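Local structure of ethyl acetate hydrolase (Pseudomonas veronii, 5EFZ) at residues G333-G336 against L337-T340. The protein hydrolyses ethyl acetate to ethanol and acetate, an alpha/beta-hydrolase esterase in the breakdown of short-chain methyl ketones. Sequence-based numbering, arbitrary orientation.
With ACT (acetate ion), chain O.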
ATOM      1  N   GLY A 333      -3.517  11.036  -4.672  1.00 18.15           N
ATOM      2  CA  GLY A 333      -2.977  10.500  -3.424  1.00 16.84           C
ATOM      3  C   GLY A 333      -1.725  11.252  -2.997  1.00 17.94           C
ATOM      4  O   GLY A 333      -1.507  12.429  -3.341  1.00 16.41           O
ATOM      5  N   HIS A 334      -0.855  10.540  -2.282  1.00 14.31           N
ATOM      6  CA  HIS A 334       0.263  11.228  -1.659  1.00 18.19           C
ATOM      7  C   HIS A 334       1.122  12.033  -2.637  1.00 17.20           C
ATOM      8  O   HIS A 334       1.497  13.209  -2.376  1.00 17.41           O
ATOM      9  CB  HIS A 334       1.133  10.207  -0.931  1.00 15.76           C
ATOM     10  CG  HIS A 334       2.149  10.855  -0.048  1.00 16.71           C
ATOM     11  ND1 HIS A 334       1.817  11.409   1.175  1.00 19.23           N
ATOM     12  CD2 HIS A 334       3.480  11.072  -0.223  1.00 22.82           C
ATOM     13  CE1 HIS A 334       2.916  11.910   1.734  1.00 24.57           C
ATOM     14  NE2 HIS A 334       3.937  11.722   0.906  1.00 23.23           N
ATOM     15  N   LEU A 335       1.457  11.420  -3.772  1.00 16.52           N
ATOM     16  CA  LEU A 335       2.394  12.078  -4.689  1.00 15.93           C
ATOM     17  C   LEU A 335       1.710  13.120  -5.573  1.00 18.29           C
ATOM     18  O   LEU A 335       2.357  13.718  -6.442  1.00 21.65           O
ATOM     19  CB  LEU A 335       3.133  11.045  -5.549  1.00 17.15           C
ATOM     20  CG  LEU A 335       4.114  10.221  -4.711  1.00 18.86           C
ATOM     21  CD1 LEU A 335       4.769   9.113  -5.553  1.00 16.79           C
ATOM     22  CD2 LEU A 335       5.166  11.140  -4.054  1.00 23.63           C
ATOM     23  N   GLY A 336       0.432  13.398  -5.308  1.00 17.28           N
ATOM     24  CA  GLY A 336      -0.179  14.642  -5.772  1.00 18.91           C
ATOM     25  C   GLY A 336       0.619  15.836  -5.246  1.00 19.27           C
ATOM     26  O   GLY A 336       0.503  16.934  -5.772  1.00 20.69           O
ATOM     27  N   LEU A 337       1.476  15.628  -4.242  1.00 17.88           N
ATOM     28  CA  LEU A 337       2.365  16.702  -3.793  1.00 15.97           C
ATOM     29  C   LEU A 337       3.311  17.148  -4.908  1.00 17.69           C
ATOM     30  O   LEU A 337       3.806  18.271  -4.888  1.00 19.44           O
ATOM     31  CB  LEU A 337       3.192  16.272  -2.574  1.00 17.63           C
ATOM     32  CG  LEU A 337       2.446  16.151  -1.239  1.00 17.67           C
ATOM     33  CD1 LEU A 337       3.347  15.457  -0.210  1.00 17.02           C
ATOM     34  CD2 LEU A 337       1.997  17.537  -0.736  1.00 19.52           C
ATOM     35  N   PHE A 338       3.575  16.256  -5.865  1.00 15.85           N
ATOM     36  CA  PHE A 338       4.494  16.538  -6.958  1.00 17.40           C
ATOM     37  C   PHE A 338       3.883  17.484  -8.014  1.00 19.07           C
ATOM     38  O   PHE A 338       4.533  17.827  -9.007  1.00 19.88           O
ATOM     39  CB  PHE A 338       4.929  15.235  -7.623  1.00 20.36           C
ATOM     40  CG  PHE A 338       5.996  14.488  -6.850  1.00 25.15           C
ATOM     41  CD1 PHE A 338       6.396  14.918  -5.575  1.00 27.26           C
ATOM     42  CD2 PHE A 338       6.615  13.373  -7.407  1.00 30.26           C
ATOM     43  CE1 PHE A 338       7.394  14.236  -4.854  1.00 29.51           C
ATOM     44  CE2 PHE A 338       7.635  12.701  -6.712  1.00 27.22           C
ATOM     45  CZ  PHE A 338       8.018  13.124  -5.442  1.00 29.12           C
ATOM     46  N   GLY A 339       2.659  17.915  -7.794  1.00 19.00           N
ATOM     47  CA  GLY A 339       2.045  18.867  -8.709  1.00 17.39           C
ATOM     48  C   GLY A 339       1.426  18.275  -9.967  1.00 18.24           C
ATOM     49  O   GLY A 339       1.248  18.978 -10.958  1.00 19.55           O
ATOM     50  N   THR A 340       1.084  16.990  -9.934  1.00 15.26           N
ATOM     51  CA  THR A 340       0.437  16.330 -11.056  1.00 15.69           C
ATOM     52  C   THR A 340      -1.034  16.718 -11.271  1.00 17.49           C
ATOM     53  O   THR A 340      -1.574  16.569 -12.377  1.00 16.98           O
ATOM     54  CB  THR A 340       0.486  14.790 -10.862  1.00 19.86           C
ATOM     55  OG1 THR A 340       0.060  14.482  -9.526  1.00 19.98           O
ATOM     56  CG2 THR A 340       1.934  14.301 -11.037  1.00 17.65           C
TER
HETATM   57  C   ACT O 409       7.400  12.822   1.320  1.00 27.32           C
HETATM   58  O   ACT O 409       6.502  11.976   1.594  1.00 26.49           O
HETATM   59  OXT ACT O 409       7.939  13.446   2.295  1.00 25.91           O
HETATM   60  CH3 ACT O 409       7.775  13.083  -0.099  1.00 23.64           C
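Successive i to i+3 backbone bonds, F338 N to L335 O at 2.9 Å and G339 N to G336 O at 3.1 Å, coil L335 to G339 into two overlapping turns, continuing the 3-10 geometry of 334-335. This is the loop of the alpha/beta-hydrolase fold that carries the catalytic histidine, between strand 324-325 and helix 342-356; H334 is inferred to be that histidine, its ND1 hydrogen-bonded to D305 and its side chain near the inferred nucleophile S151. With CG anti to the backbone N (chi1 -169°), the imidazole leaves the coil beside L337, whose CD1 lies over one ring face, a CH-pi contact 4.2 Å from the ring centroid. NE2 donates at the ring edge to O of an acetate ion, probably from the crystallisation liquor, over 2.7 Å at 161°; S151 OG and the backbone N atoms of Y68 and M152 also bind this acetate. Replacing H334 by alanine is likely to leave D305 and the acetate without the imidazole between them, and the L337 methyl without its ring face. At the neighbouring positions, L335 and F338 lie side by side: L335 CD2 sits over one face of the F338 ring, a CH-pi contact 3.9 Å from the centroid, and comes closest to CZ, at 3.7 Å.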